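Local coordinates for eukaryotic translation initiation factor 4 gamma 5 (Trypanosoma cruzi, PDB 6OZU), which is probably a translation initiation factor whose MIF4G domain, an all-helical scaffold, would dock partner proteins such as an eIF4A-type helicase, as in its relatives, at residues A[51-54]-A[58-61]; A[21-26]-A[63-68]; A[127-132]-A[176-181]. One frame throughout, in Å; residues are numbered along the deposited sequence.

Interaction 1: residues A[51-54]-A[58-61]; sequences FNKS and EDSI
Asp59 points at Lys53, whose bent side chain reaches back to it, in the connection between helices 40-53 and 63-76 of the all-helical, HEAT-like MIF4G domain. Lys53 sits near the end of helix 40-53, and Asp59 lies in a short 3-10 segment on the way to helix 63-76. The ionic part is loose: Lys53 NZ is 3.9 Å from Asp59 OD1, a long salt bridge. The stronger polar partner of Lys53 NZ is Tyr66 OH, one turn into the next helix, which hydrogen-bonds to the ammonium and also meets Asp59 OD1 weakly. The three groups thus form a small polar cluster.

Asp59 OD2 lies 2.9 Å from the backbone O of Lys53. Two acceptors this close would repel each other if the carboxylate is ionised, and a proton on OD2 would relieve this; the geometry cannot tell. The carbonyl would tend to favour the protonated acid, whereas the lysine charge would tend to favour the ionised one.

The aliphatic part of the lysine supplies the van der Waals contact. With CG anti to the backbone N (chi1 -179°), the chain leaves the helix and then bends at each later torsion, passing across the carboxylate at about a right angle. Two residues earlier, Phe51 packs its ring edge-to-face with Phe138 of helix 118-144. At the contact itself, Lys53 CD comes within 3.4 Å of Asp59 OD2.

Interaction 2: residues A[21-26]-A[63-68]; sequences GNLPKM and VPYYVK
Leu23 reaches across to Tyr65 and Lys68, joining the start of helix 23-31 to the first turns of helix 63-76 in the N-terminal part of the HEAT-like MIF4G stack. Asn22 comes just before, at the N-cap position. Its side chain makes no capping bond and turns back instead, ND2 to Arg17 O and OD1 to Gly19 N, pinning the turn that leads out of helix 6-17. Its backbone O begins the helical pattern by accepting from Met26 N at 3.0 Å.

Leu23 then carries the whole first-segment side of the contact. CG anti to the backbone N (chi1 179°) sends the isobutyl end out toward helix 63-76, where both methyls touch. CD1 lies 4.0 Å from the backbone O of Tyr65, while CD2 sits at the edge of the tyrosine ring, near its plane, 4.1 Å from Tyr65 CD1. The loop residue Glu20 also packs against the Tyr65 side chain.

Further along, Met26 packs helix 23-31 against Ile14 and Arg17 of helix 6-17. On the far helix, the lysine that borders Leu23 is held at its end: Lys68 NZ hydrogen-bonds to His145 NE2 and, weakly, to Pro64 O one turn back. Its extended methylene chain passes Leu23 at about a right angle, with Lys68 CD 3.8 Å from Leu23 CD2.

Interaction 3: residues A[127-132]-A[176-181]; sequences IFAGKQ and LIHFMN
His178 pushes its imidazole from helix 173-186 against helix 118-144, where Ala129 and Gln132 receive it. With CG anti to the carbonyl carbon (chi1 -60°), the ring projects toward helix 118-144 and meets it with its outer atoms, CE1 and NE2. The closest approach is from CE1 to the backbone O of Ala129, 3.3 Å, with that oxygen at the ring edge and near its plane. Ala129 CA also lies in the ring plane, so the imidazole points edge-on at the backbone of this residue.

Gln132, one turn on, comes to the ring obliquely: its CB is 3.7 Å from His178 NE2. Within the HEAT-like MIF4G stack the ring lies against one face of helix 118-144, meeting the Ala129 backbone and the Gln132 CB; Lys133 and Ile136 of the same helix carry on the lining of the histidine.

The amide of Gln132 does not engage the imidazole, and the two planes stand 80° apart. A bend at chi2 (68°) carries the amide away from the histidine, and NE2 hydrogen-bonds to Ala102 O, tying the side chain to helix 82-112, while Trp159 of helix 150-162 packs against it too. A glycerol, probably from the crystallisation liquor, lies about 5 Å from the His178 side chain. Beside the ring, Ala129 CB approaches His178 NE2 and CE1, both at 4.2 Å.

How the interactions relate
Interactions 1 and 2 share helix 63-76 and meet directly, their centres 13 Å apart. Tyr66, which belongs to the second but faces away from Leu23, has its OH 2.8 Å from Lys53 NZ, so different sides of one helix serve the two contacts. Along the chain, interaction 1 falls wholly within the span that interaction 2 brings together. Interaction 3 comes later in sequence and does not touch them: its centre is 15 Å from that of interaction 1 and 25 Å from that of interaction 2. Helix 118-144 links the regions, bearing Ala129 and Gln132 as well as Phe138, which packs on Phe51 and Val63.

Interaction 1: residues A[51-54]-A[58-61]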
ATOM      1  N   PHE A  51      -3.199   6.676   8.484  1.00 55.99           N
ATOM      2  CA  PHE A  51      -2.700   5.321   8.235  1.00 52.90           C
ATOM      3  C   PHE A  51      -3.550   4.212   8.920  1.00 58.46           C
ATOM      4  O   PHE A  51      -3.723   3.144   8.325  1.00 56.41           O
ATOM      5  CB  PHE A  51      -1.213   5.208   8.578  1.00 53.28           C
ATOM      6  CG  PHE A  51      -0.280   5.531   7.426  1.00 52.67           C
ATOM      7  CD1 PHE A  51      -0.284   6.790   6.832  1.00 55.12           C
ATOM      8  CD2 PHE A  51       0.635   4.590   6.968  1.00 52.22           C
ATOM      9  CE1 PHE A  51       0.569   7.079   5.765  1.00 54.51           C
ATOM     10  CE2 PHE A  51       1.508   4.892   5.918  1.00 53.71           C
ATOM     11  CZ  PHE A  51       1.469   6.132   5.325  1.00 51.73           C
ATOM     12  N   ASN A  52      -4.124   4.492  10.120  1.00 58.05           N
ATOM     13  CA  ASN A  52      -4.998   3.539  10.819  1.00 58.52           C
ATOM     14  C   ASN A  52      -6.381   3.432  10.155  1.00 62.33           C
ATOM     15  O   ASN A  52      -6.878   2.320   9.923  1.00 60.06           O
ATOM     16  CB  ASN A  52      -5.108   3.860  12.304  1.00 62.82           C
ATOM     17  CG  ASN A  52      -3.881   3.511  13.120  1.00 87.09           C
ATOM     18  OD1 ASN A  52      -2.982   2.780  12.676  1.00 84.41           O
ATOM     19  ND2 ASN A  52      -3.826   4.015  14.348  1.00 79.12           N
ATOM     20  N   LYS A  53      -6.965   4.589   9.784  1.00 60.37           N
ATOM     21  CA  LYS A  53      -8.246   4.665   9.081  1.00 60.65           C
ATOM     22  C   LYS A  53      -8.130   3.980   7.701  1.00 65.07           C
ATOM     23  O   LYS A  53      -9.089   3.366   7.231  1.00 65.11           O
ATOM     24  CB  LYS A  53      -8.706   6.149   8.975  1.00 64.46           C
ATOM     25  CG  LYS A  53     -10.062   6.416   8.284  1.00 87.58           C
ATOM     26  CD  LYS A  53     -11.311   5.989   9.097  1.00 97.15           C
ATOM     27  CE  LYS A  53     -12.354   7.081   9.236  1.00102.02           C
ATOM     28  NZ  LYS A  53     -13.145   7.286   7.993  1.00105.35           N
ATOM     29  N   SER A  54      -6.941   4.045   7.086  1.00 61.61           N
ATOM     30  CA  SER A  54      -6.676   3.450   5.782  1.00 59.84           C
ATOM     31  C   SER A  54      -6.532   1.914   5.781  1.00 65.01           C
ATOM     32  O   SER A  54      -6.648   1.299   4.712  1.00 64.14           O
ATOM     33  CB  SER A  54      -5.456   4.100   5.149  1.00 60.65           C
ATOM     34  OG  SER A  54      -5.700   5.468   4.875  1.00 63.13           O
ATOM     35  N   GLU A  58     -13.539  -1.808   6.173  1.00 83.72           N
ATOM     36  CA  GLU A  58     -14.773  -1.081   5.802  1.00 84.73           C
ATOM     37  C   GLU A  58     -14.582   0.138   4.859  1.00 89.78           C
ATOM     38  O   GLU A  58     -15.508   0.558   4.163  1.00 89.77           O
ATOM     39  CB  GLU A  58     -15.549  -0.628   7.064  1.00 87.58           C
ATOM     40  CG  GLU A  58     -14.774   0.234   8.054  1.00 93.82           C
ATOM     41  CD  GLU A  58     -14.124  -0.525   9.197  1.00111.67           C
ATOM     42  OE1 GLU A  58     -13.378  -1.494   8.926  1.00100.33           O
ATOM     43  OE2 GLU A  58     -14.350  -0.135  10.366  1.00107.10           O
ATOM     44  N   ASP A  59     -13.374   0.715   4.879  1.00 86.44           N
ATOM     45  CA  ASP A  59     -13.051   1.940   4.168  1.00 86.08           C
ATOM     46  C   ASP A  59     -12.476   1.783   2.765  1.00 88.57           C
ATOM     47  O   ASP A  59     -12.254   2.811   2.141  1.00 89.55           O
ATOM     48  CB  ASP A  59     -12.088   2.783   5.033  1.00 87.60           C
ATOM     49  CG  ASP A  59     -12.689   3.290   6.332  1.00 94.30           C
ATOM     50  OD1 ASP A  59     -13.826   3.801   6.297  1.00 98.92           O
ATOM     51  OD2 ASP A  59     -12.017   3.190   7.377  1.00 92.09           O
ATOM     52  N   SER A  60     -12.260   0.553   2.253  1.00 83.35           N
ATOM     53  CA  SER A  60     -11.572   0.263   0.973  1.00 82.33           C
ATOM     54  C   SER A  60     -11.854   1.250  -0.177  1.00 85.48           C
ATOM     55  O   SER A  60     -10.945   1.545  -0.961  1.00 83.92           O
ATOM     56  CB  SER A  60     -11.825  -1.168   0.502  1.00 86.02           C
ATOM     57  OG  SER A  60     -13.041  -1.298  -0.216  1.00 97.77           O
ATOM     58  N   ILE A  61     -13.116   1.744  -0.253  1.00 83.12           N
ATOM     59  CA  ILE A  61     -13.669   2.704  -1.228  1.00 83.46           C
ATOM     60  C   ILE A  61     -13.133   4.146  -1.030  1.00 86.65           C
ATOM     61  O   ILE A  61     -12.823   4.815  -2.023  1.00 86.37           O
ATOM     62  CB  ILE A  61     -15.236   2.695  -1.267  1.00 87.66           C
ATOM     63  CG1 ILE A  61     -15.878   1.625  -0.329  1.00 87.47           C
ATOM     64  CG2 ILE A  61     -15.745   2.560  -2.697  1.00 88.59           C
ATOM     65  CD1 ILE A  61     -16.209   2.100   1.112  1.00 91.64           C
TER

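Interaction 2: residues A[21-26]-A[63-68]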
ATOM      1  N   GLY A  21     -17.209  14.003  -4.642  1.00101.38           N
ATOM      2  CA  GLY A  21     -17.748  15.343  -4.821  1.00102.91           C
ATOM      3  C   GLY A  21     -17.046  16.473  -4.092  1.00104.59           C
ATOM      4  O   GLY A  21     -16.860  17.543  -4.683  1.00106.61           O
ATOM      5  N   ASN A  22     -16.661  16.261  -2.806  1.00 96.91           N
ATOM      6  CA  ASN A  22     -16.068  17.321  -1.969  1.00 96.03           C
ATOM      7  C   ASN A  22     -14.554  17.220  -1.686  1.00 93.96           C
ATOM      8  O   ASN A  22     -14.052  17.991  -0.860  1.00 93.88           O
ATOM      9  CB  ASN A  22     -16.830  17.462  -0.636  1.00 96.01           C
ATOM     10  CG  ASN A  22     -16.723  16.311   0.345  1.00100.60           C
ATOM     11  OD1 ASN A  22     -15.919  15.379   0.217  1.00 82.50           O
ATOM     12  ND2 ASN A  22     -17.551  16.371   1.368  1.00 95.40           N
ATOM     13  N   LEU A  23     -13.831  16.330  -2.384  1.00 85.65           N
ATOM     14  CA  LEU A  23     -12.385  16.187  -2.234  1.00 82.56           C
ATOM     15  C   LEU A  23     -11.633  17.559  -2.323  1.00 87.54           C
ATOM     16  O   LEU A  23     -10.821  17.820  -1.428  1.00 86.05           O
ATOM     17  CB  LEU A  23     -11.827  15.134  -3.217  1.00 79.83           C
ATOM     18  CG  LEU A  23     -10.316  14.876  -3.203  1.00 81.64           C
ATOM     19  CD1 LEU A  23      -9.851  14.236  -1.894  1.00 79.98           C
ATOM     20  CD2 LEU A  23      -9.920  14.019  -4.366  1.00 81.79           C
ATOM     21  N   PRO A  24     -11.941  18.478  -3.293  1.00 85.74           N
ATOM     22  CA  PRO A  24     -11.242  19.783  -3.324  1.00 86.13           C
ATOM     23  C   PRO A  24     -11.477  20.668  -2.096  1.00 89.66           C
ATOM     24  O   PRO A  24     -10.570  21.411  -1.699  1.00 90.00           O
ATOM     25  CB  PRO A  24     -11.765  20.438  -4.606  1.00 89.72           C
ATOM     26  CG  PRO A  24     -12.318  19.316  -5.424  1.00 93.18           C
ATOM     27  CD  PRO A  24     -12.882  18.370  -4.429  1.00 88.05           C
ATOM     28  N   LYS A  25     -12.681  20.580  -1.490  1.00 86.06           N
ATOM     29  CA  LYS A  25     -13.052  21.316  -0.274  1.00 87.12           C
ATOM     30  C   LYS A  25     -12.307  20.714   0.921  1.00 87.26           C
ATOM     31  O   LYS A  25     -11.929  21.437   1.840  1.00 88.63           O
ATOM     32  CB  LYS A  25     -14.582  21.281  -0.039  1.00 91.79           C
ATOM     33  CG  LYS A  25     -15.045  22.224   1.075  1.00112.93           C
ATOM     34  CD  LYS A  25     -16.549  22.202   1.325  1.00130.56           C
ATOM     35  CE  LYS A  25     -16.926  23.219   2.385  1.00144.53           C
ATOM     36  NZ  LYS A  25     -18.400  23.359   2.545  1.00153.79           N
ATOM     37  N   MET A  26     -12.087  19.392   0.891  1.00 79.64           N
ATOM     38  CA  MET A  26     -11.394  18.644   1.941  1.00 77.32           C
ATOM     39  C   MET A  26      -9.885  18.904   1.924  1.00 79.40           C
ATOM     40  O   MET A  26      -9.266  19.036   2.989  1.00 77.75           O
ATOM     41  CB  MET A  26     -11.755  17.145   1.881  1.00 77.40           C
ATOM     42  CG  MET A  26     -13.220  16.858   2.233  1.00 82.03           C
ATOM     43  SD  MET A  26     -13.785  17.625   3.782  1.00 88.63           S
ATOM     44  CE  MET A  26     -14.797  18.986   3.147  1.00 88.64           C
ATOM     45  N   VAL A  63     -10.384   4.915   0.832  1.00 72.63           N
ATOM     46  CA  VAL A  63      -8.937   4.862   1.018  1.00 71.11           C
ATOM     47  C   VAL A  63      -8.197   5.672  -0.090  1.00 75.56           C
ATOM     48  O   VAL A  63      -7.294   6.432   0.289  1.00 75.12           O
ATOM     49  CB  VAL A  63      -8.384   3.426   1.232  1.00 73.07           C
ATOM     50  CG1 VAL A  63      -6.860   3.422   1.325  1.00 72.28           C
ATOM     51  CG2 VAL A  63      -8.966   2.822   2.504  1.00 72.93           C
ATOM     52  N   PRO A  64      -8.592   5.658  -1.400  1.00 71.71           N
ATOM     53  CA  PRO A  64      -7.881   6.512  -2.376  1.00 70.79           C
ATOM     54  C   PRO A  64      -7.997   7.998  -2.040  1.00 73.82           C
ATOM     55  O   PRO A  64      -7.097   8.759  -2.382  1.00 73.68           O
ATOM     56  CB  PRO A  64      -8.575   6.204  -3.708  1.00 72.75           C
ATOM     57  CG  PRO A  64      -9.277   4.921  -3.511  1.00 76.67           C
ATOM     58  CD  PRO A  64      -9.648   4.864  -2.066  1.00 72.85           C
ATOM     59  N   TYR A  65      -9.097   8.402  -1.358  1.00 69.96           N
ATOM     60  CA  TYR A  65      -9.319   9.797  -0.967  1.00 70.50           C
ATOM     61  C   TYR A  65      -8.431  10.205   0.193  1.00 72.31           C
ATOM     62  O   TYR A  65      -7.985  11.346   0.211  1.00 72.40           O
ATOM     63  CB  TYR A  65     -10.802  10.097  -0.673  1.00 73.22           C
ATOM     64  CG  TYR A  65     -11.699   9.806  -1.851  1.00 76.55           C
ATOM     65  CD1 TYR A  65     -11.732  10.654  -2.956  1.00 79.88           C
ATOM     66  CD2 TYR A  65     -12.480   8.651  -1.889  1.00 77.06           C
ATOM     67  CE1 TYR A  65     -12.528  10.368  -4.063  1.00 82.50           C
ATOM     68  CE2 TYR A  65     -13.285   8.357  -2.987  1.00 78.50           C
ATOM     69  CZ  TYR A  65     -13.312   9.222  -4.070  1.00 89.70           C
ATOM     70  OH  TYR A  65     -14.094   8.930  -5.158  1.00 92.38           O
ATOM     71  N   TYR A  66      -8.189   9.284   1.164  1.00 66.88           N
ATOM     72  CA  TYR A  66      -7.324   9.493   2.328  1.00 66.02           C
ATOM     73  C   TYR A  66      -5.915   9.703   1.828  1.00 66.08           C
ATOM     74  O   TYR A  66      -5.228  10.631   2.269  1.00 66.17           O
ATOM     75  CB  TYR A  66      -7.319   8.270   3.267  1.00 66.92           C
ATOM     76  CG  TYR A  66      -8.659   7.859   3.821  1.00 71.06           C
ATOM     77  CD1 TYR A  66      -9.673   8.792   4.017  1.00 75.34           C
ATOM     78  CD2 TYR A  66      -8.907   6.541   4.179  1.00 71.82           C
ATOM     79  CE1 TYR A  66     -10.907   8.419   4.548  1.00 77.59           C
ATOM     80  CE2 TYR A  66     -10.154   6.146   4.660  1.00 74.07           C
ATOM     81  CZ  TYR A  66     -11.145   7.093   4.863  1.00 85.52           C
ATOM     82  OH  TYR A  66     -12.365   6.711   5.365  1.00 91.70           O
ATOM     83  N   VAL A  67      -5.500   8.829   0.895  1.00 58.53           N
ATOM     84  CA  VAL A  67      -4.198   8.816   0.245  1.00 56.40           C
ATOM     85  C   VAL A  67      -4.027  10.100  -0.606  1.00 61.33           C
ATOM     86  O   VAL A  67      -2.949  10.692  -0.582  1.00 62.94           O
ATOM     87  CB  VAL A  67      -4.006   7.467  -0.509  1.00 58.26           C
ATOM     88  CG1 VAL A  67      -2.866   7.519  -1.491  1.00 57.76           C
ATOM     89  CG2 VAL A  67      -3.781   6.321   0.469  1.00 57.12           C
ATOM     90  N   LYS A  68      -5.112  10.590  -1.256  1.00 57.22           N
ATOM     91  CA  LYS A  68      -5.098  11.842  -2.034  1.00 57.18           C
ATOM     92  C   LYS A  68      -4.963  13.099  -1.149  1.00 61.97           C
ATOM     93  O   LYS A  68      -4.497  14.138  -1.631  1.00 63.29           O
ATOM     94  CB  LYS A  68      -6.323  11.944  -2.946  1.00 59.53           C
ATOM     95  CG  LYS A  68      -6.168  11.160  -4.238  1.00 63.91           C
ATOM     96  CD  LYS A  68      -7.434  11.196  -5.082  1.00 69.88           C
ATOM     97  CE  LYS A  68      -7.382  10.208  -6.208  1.00 65.72           C
ATOM     98  NZ  LYS A  68      -7.372   8.814  -5.719  1.00 71.59           N
TER

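Interaction 3: residues A[127-132]-A[176-181]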
ATOM      1  N   ILE A 127     -10.124 -16.016   7.690  1.00 44.48           N
ATOM      2  CA  ILE A 127     -10.392 -14.936   8.642  1.00 44.07           C
ATOM      3  C   ILE A 127      -9.267 -13.900   8.556  1.00 47.25           C
ATOM      4  O   ILE A 127      -9.534 -12.695   8.562  1.00 48.66           O
ATOM      5  CB  ILE A 127     -10.568 -15.504  10.090  1.00 47.74           C
ATOM      6  CG1 ILE A 127     -11.832 -16.397  10.189  1.00 48.39           C
ATOM      7  CG2 ILE A 127     -10.601 -14.381  11.152  1.00 44.81           C
ATOM      8  CD1 ILE A 127     -11.852 -17.344  11.425  1.00 53.60           C
ATOM      9  N   PHE A 128      -8.019 -14.379   8.463  1.00 41.74           N
ATOM     10  CA  PHE A 128      -6.848 -13.528   8.373  1.00 41.79           C
ATOM     11  C   PHE A 128      -6.790 -12.755   7.073  1.00 47.31           C
ATOM     12  O   PHE A 128      -6.526 -11.559   7.100  1.00 49.58           O
ATOM     13  CB  PHE A 128      -5.557 -14.320   8.629  1.00 43.77           C
ATOM     14  CG  PHE A 128      -4.325 -13.444   8.698  1.00 45.78           C
ATOM     15  CD1 PHE A 128      -4.075 -12.654   9.812  1.00 48.87           C
ATOM     16  CD2 PHE A 128      -3.434 -13.383   7.630  1.00 47.75           C
ATOM     17  CE1 PHE A 128      -2.963 -11.814   9.851  1.00 50.15           C
ATOM     18  CE2 PHE A 128      -2.316 -12.556   7.676  1.00 49.94           C
ATOM     19  CZ  PHE A 128      -2.085 -11.783   8.784  1.00 50.02           C
ATOM     20  N   ALA A 129      -7.050 -13.426   5.942  1.00 43.47           N
ATOM     21  CA  ALA A 129      -7.042 -12.854   4.593  1.00 41.45           C
ATOM     22  C   ALA A 129      -7.909 -11.582   4.498  1.00 43.99           C
ATOM     23  O   ALA A 129      -7.496 -10.612   3.849  1.00 43.48           O
ATOM     24  CB  ALA A 129      -7.510 -13.893   3.603  1.00 41.51           C
ATOM     25  N   GLY A 130      -9.068 -11.597   5.174  1.00 39.35           N
ATOM     26  CA  GLY A 130     -10.025 -10.492   5.217  1.00 39.19           C
ATOM     27  C   GLY A 130      -9.481  -9.245   5.882  1.00 45.83           C
ATOM     28  O   GLY A 130      -9.895  -8.116   5.570  1.00 45.59           O
ATOM     29  N   LYS A 131      -8.527  -9.454   6.810  1.00 44.47           N
ATOM     30  CA  LYS A 131      -7.825  -8.401   7.531  1.00 45.40           C
ATOM     31  C   LYS A 131      -6.574  -7.994   6.753  1.00 47.73           C
ATOM     32  O   LYS A 131      -6.316  -6.800   6.604  1.00 49.28           O
ATOM     33  CB  LYS A 131      -7.480  -8.857   8.969  1.00 50.26           C
ATOM     34  CG  LYS A 131      -8.731  -9.018   9.875  1.00 67.45           C
ATOM     35  CD  LYS A 131      -8.428  -9.596  11.277  1.00 76.43           C
ATOM     36  CE  LYS A 131      -9.277 -10.807  11.637  1.00 78.93           C
ATOM     37  NZ  LYS A 131     -10.584 -10.443  12.278  1.00 82.15           N
ATOM     38  N   GLN A 132      -5.840  -8.976   6.205  1.00 41.92           N
ATOM     39  CA  GLN A 132      -4.637  -8.744   5.425  1.00 41.03           C
ATOM     40  C   GLN A 132      -4.885  -7.989   4.113  1.00 48.60           C
ATOM     41  O   GLN A 132      -4.020  -7.202   3.729  1.00 50.32           O
ATOM     42  CB  GLN A 132      -3.866 -10.051   5.184  1.00 41.56           C
ATOM     43  CG  GLN A 132      -2.380  -9.865   4.798  1.00 50.97           C
ATOM     44  CD  GLN A 132      -1.497  -9.310   5.913  1.00 57.52           C
ATOM     45  OE1 GLN A 132      -1.724  -8.223   6.456  1.00 55.35           O
ATOM     46  NE2 GLN A 132      -0.446 -10.032   6.263  1.00 43.87           N
ATOM     47  N   LEU A 176      -1.503 -15.385  -3.159  1.00 46.65           N
ATOM     48  CA  LEU A 176      -1.654 -15.196  -4.586  1.00 47.21           C
ATOM     49  C   LEU A 176      -2.792 -14.223  -4.884  1.00 47.56           C
ATOM     50  O   LEU A 176      -2.643 -13.412  -5.800  1.00 45.89           O
ATOM     51  CB  LEU A 176      -1.953 -16.534  -5.275  1.00 49.12           C
ATOM     52  CG  LEU A 176      -0.758 -17.319  -5.767  1.00 55.91           C
ATOM     53  CD1 LEU A 176      -1.112 -18.789  -5.928  1.00 57.55           C
ATOM     54  CD2 LEU A 176      -0.261 -16.767  -7.064  1.00 57.41           C
ATOM     55  N   ILE A 177      -3.933 -14.305  -4.124  1.00 42.90           N
ATOM     56  CA  ILE A 177      -5.101 -13.424  -4.286  1.00 41.63           C
ATOM     57  C   ILE A 177      -4.738 -11.975  -3.927  1.00 43.95           C
ATOM     58  O   ILE A 177      -5.045 -11.081  -4.708  1.00 43.22           O
ATOM     59  CB  ILE A 177      -6.375 -13.941  -3.572  1.00 45.08           C
ATOM     60  CG1 ILE A 177      -6.619 -15.433  -3.892  1.00 46.05           C
ATOM     61  CG2 ILE A 177      -7.599 -13.091  -3.970  1.00 45.96           C
ATOM     62  CD1 ILE A 177      -7.509 -16.176  -2.935  1.00 52.23           C
ATOM     63  N   HIS A 178      -4.017 -11.744  -2.805  1.00 41.84           N
ATOM     64  CA  HIS A 178      -3.536 -10.392  -2.427  1.00 41.85           C
ATOM     65  C   HIS A 178      -2.675  -9.779  -3.539  1.00 48.80           C
ATOM     66  O   HIS A 178      -2.864  -8.606  -3.882  1.00 51.11           O
ATOM     67  CB  HIS A 178      -2.785 -10.377  -1.079  1.00 41.31           C
ATOM     68  CG  HIS A 178      -3.596 -10.850   0.102  1.00 43.41           C
ATOM     69  ND1 HIS A 178      -4.935 -10.523   0.251  1.00 44.80           N
ATOM     70  CD2 HIS A 178      -3.222 -11.623   1.147  1.00 43.74           C
ATOM     71  CE1 HIS A 178      -5.313 -11.090   1.386  1.00 43.78           C
ATOM     72  NE2 HIS A 178      -4.322 -11.775   1.947  1.00 43.54           N
ATOM     73  N   PHE A 179      -1.815 -10.607  -4.166  1.00 43.38           N
ATOM     74  CA  PHE A 179      -0.968 -10.216  -5.283  1.00 42.56           C
ATOM     75  C   PHE A 179      -1.744  -9.866  -6.538  1.00 46.64           C
ATOM     76  O   PHE A 179      -1.323  -8.935  -7.216  1.00 46.67           O
ATOM     77  CB  PHE A 179       0.082 -11.296  -5.587  1.00 44.60           C
ATOM     78  CG  PHE A 179       1.009 -10.947  -6.725  1.00 45.86           C
ATOM     79  CD1 PHE A 179       2.027 -10.015  -6.554  1.00 49.09           C
ATOM     80  CD2 PHE A 179       0.836 -11.513  -7.978  1.00 47.15           C
ATOM     81  CE1 PHE A 179       2.874  -9.671  -7.615  1.00 50.23           C
ATOM     82  CE2 PHE A 179       1.687 -11.173  -9.037  1.00 50.28           C
ATOM     83  CZ  PHE A 179       2.703 -10.263  -8.847  1.00 48.42           C
ATOM     84  N   MET A 180      -2.835 -10.614  -6.894  1.00 43.36           N
ATOM     85  CA  MET A 180      -3.598 -10.308  -8.115  1.00 43.85           C
ATOM     86  C   MET A 180      -4.289  -8.975  -7.970  1.00 48.14           C
ATOM     87  O   MET A 180      -4.468  -8.235  -8.941  1.00 46.62           O
ATOM     88  CB  MET A 180      -4.703 -11.341  -8.445  1.00 46.90           C
ATOM     89  CG  MET A 180      -4.340 -12.779  -8.258  1.00 50.51           C
ATOM     90  SD  MET A 180      -5.673 -13.927  -8.703  1.00 53.26           S
ATOM     91  CE  MET A 180      -7.074 -12.970  -8.307  1.00 49.24           C
ATOM     92  N   ASN A 181      -4.733  -8.698  -6.770  1.00 47.45           N
ATOM     93  CA  ASN A 181      -5.451  -7.472  -6.513  1.00 47.91           C
ATOM     94  C   ASN A 181      -4.492  -6.289  -6.517  1.00 47.88           C
ATOM     95  O   ASN A 181      -4.793  -5.289  -7.168  1.00 47.58           O
ATOM     96  CB  ASN A 181      -6.317  -7.634  -5.281  1.00 48.87           C
ATOM     97  CG  ASN A 181      -7.521  -8.509  -5.611  1.00 63.76           C
ATOM     98  OD1 ASN A 181      -8.384  -8.140  -6.414  1.00 57.02           O
ATOM     99  ND2 ASN A 181      -7.565  -9.724  -5.073  1.00 52.40           N
TER